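Carbohydrate binding module (Escherichia coli, PDB 2XFD) binds carbohydrate chains through a calcium ion, here holding the disaccharide cellobiose, and belongs to a family of xylan-binding modules. Local coordinates at residues R60-D65 and E98-C102. Numbering follows the deposited sequence.
With CA (calcium ion), chain C; CA (calcium ion), chain D; BGC (beta-D-glucopyranose), chain B; BGC (beta-D-glucopyranose), chain E.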
ATOM      1  N   ARG A  60      -4.623   1.254 -14.570  1.00  9.92           N
ATOM      2  CA  ARG A  60      -3.800   0.872 -13.432  1.00  8.41           C
ATOM      3  C   ARG A  60      -4.470   1.228 -12.095  1.00  6.81           C
ATOM      4  O   ARG A  60      -4.899   2.368 -11.902  1.00  9.84           O
ATOM      5  CB  ARG A  60      -2.492   1.606 -13.454  1.00  8.31           C
ATOM      6  CG  ARG A  60      -1.589   1.350 -14.656  1.00  9.69           C
ATOM      7  CD  ARG A  60      -0.292   2.080 -14.523  1.00  9.39           C
ATOM      8  NE  ARG A  60       0.522   1.956 -15.730  1.00 10.28           N
ATOM      9  CZ  ARG A  60       1.561   2.691 -16.041  1.00 12.30           C
ATOM     10  NH1 ARG A  60       1.949   3.686 -15.289  1.00 13.50           N
ATOM     11  NH2 ARG A  60       2.185   2.454 -17.182  1.00 14.25           N
ATOM     12  N   ASP A  61      -4.549   0.241 -11.210  1.00  6.41           N
ATOM     13  CA  ASP A  61      -5.086   0.371  -9.853  1.00  5.96           C
ATOM     14  C   ASP A  61      -4.392  -0.695  -8.995  1.00  5.14           C
ATOM     15  O   ASP A  61      -3.934  -1.717  -9.522  1.00  5.80           O
ATOM     16  CB  ASP A  61      -6.617   0.088  -9.828  1.00  6.98           C
ATOM     17  CG  ASP A  61      -7.442   1.081 -10.574  1.00  8.66           C
ATOM     18  OD1 ASP A  61      -8.328   0.610 -11.353  1.00 13.22           O
ATOM     19  OD2 ASP A  61      -7.275   2.286 -10.362  1.00  9.33           O
ATOM     20  N   VAL A  62      -4.354  -0.464  -7.675  1.00  5.23           N
ATOM     21  CA  VAL A  62      -3.704  -1.391  -6.740  1.00  4.90           C
ATOM     22  C   VAL A  62      -4.702  -1.866  -5.703  1.00  4.39           C
ATOM     23  O   VAL A  62      -5.503  -1.075  -5.169  1.00  5.17           O
ATOM     24  CB  VAL A  62      -2.518  -0.709  -6.081  1.00  4.67           C
ATOM     25  CG1 VAL A  62      -1.948  -1.549  -4.937  1.00  5.55           C
ATOM     26  CG2 VAL A  62      -1.419  -0.394  -7.130  1.00  5.58           C
ATOM     27  N   GLN A  63      -4.641  -3.149  -5.382  1.00  4.03           N
ATOM     28  CA  GLN A  63      -5.394  -3.746  -4.267  1.00  4.41           C
ATOM     29  C   GLN A  63      -4.342  -4.289  -3.283  1.00  3.79           C
ATOM     30  O   GLN A  63      -3.604  -5.196  -3.624  1.00  4.49           O
ATOM     31  CB  GLN A  63      -6.347  -4.818  -4.737  1.00  4.52           C
ATOM     32  CG  GLN A  63      -7.269  -5.337  -3.659  1.00  5.05           C
ATOM     33  CD  GLN A  63      -8.083  -6.542  -4.049  1.00  6.37           C
ATOM     34  OE1 GLN A  63      -7.908  -7.152  -5.095  1.00  7.01           O
ATOM     35  NE2 GLN A  63      -9.011  -6.872  -3.251  1.00 11.72           N
ATOM     36  N   VAL A  64      -4.334  -3.741  -2.069  1.00  4.34           N
ATOM     37  CA  VAL A  64      -3.468  -4.195  -0.979  1.00  3.97           C
ATOM     38  C   VAL A  64      -4.303  -4.994  -0.035  1.00  3.94           C
ATOM     39  O   VAL A  64      -5.247  -4.501   0.544  1.00  5.35           O
ATOM     40  CB  VAL A  64      -2.813  -2.959  -0.253  1.00  4.48           C
ATOM     41  CG1 VAL A  64      -1.876  -3.487   0.834  1.00  4.68           C
ATOM     42  CG2 VAL A  64      -2.137  -2.032  -1.186  1.00  6.04           C
ATOM     43  N   ASP A  65      -3.978  -6.257   0.116  1.00  4.41           N
ATOM     44  CA  ASP A  65      -4.705  -7.096   1.057  1.00  4.87           C
ATOM     45  C   ASP A  65      -4.413  -6.700   2.501  1.00  4.35           C
ATOM     46  O   ASP A  65      -5.329  -6.416   3.311  1.00  4.45           O
ATOM     47  CB  ASP A  65      -4.435  -8.595   0.819  1.00  5.04           C
ATOM     48  CG  ASP A  65      -5.384  -9.522   1.512  1.00  6.31           C
ATOM     49  OD1 ASP A  65      -6.191  -9.088   2.316  1.00  6.50           O
ATOM     50  OD2 ASP A  65      -5.300 -10.748   1.234  1.00  8.56           O
ATOM     51  N   GLU A  98      -8.960  -1.607   0.804  1.00  5.22           N
ATOM     52  CA  GLU A  98      -7.822  -2.231   0.171  1.00  4.96           C
ATOM     53  C   GLU A  98      -7.318  -1.502  -1.036  1.00  4.94           C
ATOM     54  O   GLU A  98      -6.214  -1.766  -1.511  1.00  5.75           O
ATOM     55  CB  GLU A  98      -8.163  -3.665  -0.211  1.00  5.40           C
ATOM     56  CG  GLU A  98      -8.417  -4.562   0.971  1.00  6.02           C
ATOM     57  CD  GLU A  98      -8.710  -6.002   0.628  1.00  6.68           C
ATOM     58  OE1 GLU A  98      -9.359  -6.224  -0.430  1.00  9.49           O
ATOM     59  OE2 GLU A  98      -8.351  -6.906   1.392  1.00  7.57           O
ATOM     60  N   TRP A  99      -8.139  -0.625  -1.648  1.00  4.97           N
ATOM     61  CA  TRP A  99      -7.839  -0.112  -2.978  1.00  5.17           C
ATOM     62  C   TRP A  99      -7.108   1.236  -2.957  1.00  5.45           C
ATOM     63  O   TRP A  99      -7.470   2.138  -2.228  1.00  6.72           O
ATOM     64  CB  TRP A  99      -9.157   0.041  -3.745  1.00  6.05           C
ATOM     65  CG  TRP A  99      -9.692  -1.298  -4.140  1.00  6.21           C
ATOM     66  CD1 TRP A  99     -10.518  -2.097  -3.427  1.00  8.66           C
ATOM     67  CD2 TRP A  99      -9.308  -2.055  -5.291  1.00  6.53           C
ATOM     68  NE1 TRP A  99     -10.750  -3.283  -4.064  1.00  9.98           N
ATOM     69  CE2 TRP A  99     -10.023  -3.284  -5.242  1.00  9.05           C
ATOM     70  CE3 TRP A  99      -8.478  -1.809  -6.407  1.00  6.55           C
ATOM     71  CZ2 TRP A  99      -9.898  -4.261  -6.245  1.00  9.47           C
ATOM     72  CZ3 TRP A  99      -8.399  -2.774  -7.361  1.00  8.25           C
ATOM     73  CH2 TRP A  99      -9.127  -3.982  -7.263  1.00  8.60           C
ATOM     74  N   LEU A 100      -6.205   1.314  -3.896  1.00  5.57           N
ATOM     75  CA  LEU A 100      -5.583   2.580  -4.297  1.00  5.73           C
ATOM     76  C   LEU A 100      -5.885   2.741  -5.767  1.00  6.03           C
ATOM     77  O   LEU A 100      -5.266   2.119  -6.639  1.00  6.36           O
ATOM     78  CB  LEU A 100      -4.089   2.595  -4.032  1.00  6.02           C
ATOM     79  CG  LEU A 100      -3.680   2.534  -2.557  1.00  5.59           C
ATOM     80  CD1 LEU A 100      -2.231   2.153  -2.394  1.00  7.30           C
ATOM     81  CD2 LEU A 100      -4.030   3.870  -1.875  1.00  7.58           C
ATOM     82  N   HIS A 101      -6.862   3.589  -6.078  1.00  7.21           N
ATOM     83  CA  HIS A 101      -7.250   3.902  -7.485  1.00  7.91           C
ATOM     84  C   HIS A 101      -6.420   5.025  -8.027  1.00  8.54           C
ATOM     85  O   HIS A 101      -6.026   5.052  -9.213  1.00 10.19           O
ATOM     86  CB  HIS A 101      -8.726   4.230  -7.546  1.00  9.53           C
ATOM     87  CG  HIS A 101      -9.606   3.130  -7.082  1.00 10.39           C
ATOM     88  ND1 HIS A 101      -9.909   1.955  -7.760  1.00 14.17           N
ATOM     89  CD2 HIS A 101     -10.302   3.089  -5.938  1.00  7.43           C
ATOM     90  CE1 HIS A 101     -10.786   1.264  -7.033  1.00  9.43           C
ATOM     91  NE2 HIS A 101     -11.003   1.939  -5.916  1.00 13.35           N
ATOM     92  N   CYS A 102      -6.198   6.018  -7.215  1.00  9.69           N
ATOM     93  CA  CYS A 102      -5.385   7.190  -7.535  1.00 10.36           C
ATOM     94  C   CYS A 102      -3.995   6.987  -6.896  1.00  9.49           C
ATOM     95  O   CYS A 102      -3.865   6.228  -5.941  1.00  9.45           O
ATOM     96  CB  CYS A 102      -6.013   8.461  -6.964  1.00 10.63           C
ATOM     97  SG  CYS A 102      -7.752   8.644  -7.293  1.00 14.78           S
TER
HETATM   98 CA    CA C1111      -6.320   4.181 -11.356  1.00 10.15          CA
HETATM   99 CA    CA D1112      -7.513  -7.567   3.471  1.00  6.03          CA
HETATM  100  C2  BGC B   2      -9.129   6.072 -11.644  1.00 12.28           C
HETATM  101  C3  BGC B   2      -8.026   7.042 -11.260  1.00 13.06           C
HETATM  102  C4  BGC B   2      -8.310   8.460 -11.780  1.00 16.09           C
HETATM  103  C5  BGC B   2      -9.682   8.876 -11.280  1.00 15.72           C
HETATM  104  C6  BGC B   2     -10.182  10.286 -11.669  1.00 22.06           C
HETATM  105  C1  BGC B   2     -10.481   6.610 -11.245  1.00 14.35           C
HETATM  106  O2  BGC B   2      -8.786   4.789 -11.077  1.00 12.56           O
HETATM  107  O3  BGC B   2      -6.812   6.551 -11.836  1.00 13.21           O
HETATM  108  O4  BGC B   2      -7.376   9.380 -11.276  1.00 20.57           O
HETATM  109  O5  BGC B   2     -10.620   7.939 -11.724  1.00 18.65           O
HETATM  110  O6  BGC B   2     -10.254  10.312 -13.079  1.00 25.80           O
HETATM  111  C2  BGC E   1     -15.028   6.501 -11.922  0.50 19.07           C
HETATM  112  C3  BGC E   1     -13.563   6.594 -12.250  1.00 22.38           C
HETATM  113  C4  BGC E   1     -12.686   5.931 -11.191  1.00 18.87           C
HETATM  114  C5  BGC E   1     -13.247   4.602 -10.866  1.00 23.93           C
HETATM  115  C6  BGC E   1     -12.412   3.969  -9.810  1.00 21.64           C
HETATM  116  C1  BGC E   1     -15.357   5.048 -11.634  1.00 32.97           C
HETATM  117  O1  BGC E   1     -16.720   4.758 -11.430  1.00 36.95           O
HETATM  118  O2  BGC E   1     -15.807   7.047 -12.969  0.50 21.05           O
HETATM  119  O3  BGC E   1     -13.167   7.955 -12.405  1.00 28.65           O
HETATM  120  O4  BGC E   1     -11.488   5.727 -11.757  1.00 17.86           O
HETATM  121  O5  BGC E   1     -14.627   4.731 -10.463  1.00 31.34           O
HETATM  122  O6  BGC E   1     -12.953   2.728  -9.453  1.00 29.13           O
HETATM  123  O   HOH W   1      -6.808   4.003 -13.683  1.00 14.17           O
HETATM  124  O   HOH W   2      -8.723  -9.610   3.549  1.00 12.00           O
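Two distant segments can share a metal at each end of a short antiparallel strand pairing, and 60-65 against 98-102 is a worked example. At Arg60 the backbone O binds the first calcium at 2.4 Å, while the guanidinium turns away to Asn55 and Gln15. Asp61 adds OD2 and His101 its backbone O, each 2.3 Å from the same ion; Asp56 completes the protein ligands. Strand pairing starts at Val62, whose N donates to Leu100 O (2.9 Å) and whose O accepts from Leu100 N (2.8 Å); their side chains pack together against Phe53 of strand 48-53. Gln63, on the other face, lays its CB over the six-membered ring of Trp99, a CH-pi contact of 3.7 Å to the centroid; its NE2 donates to Glu98 OE1 (2.9 Å), its OE1 accepts from Arg10. Val64 N donates to Glu98 O (2.8 Å). Asp65, through O and OD1, then meets Glu98 OE2 on the second calcium, with Gln75 and Glu77. The two ions differ in their ligands: the second holds only protein and water, consistent with a structural site, whereas the first also takes O2 and O3 of one glucose, so sugar recognition here includes direct coordination of a vicinal diol.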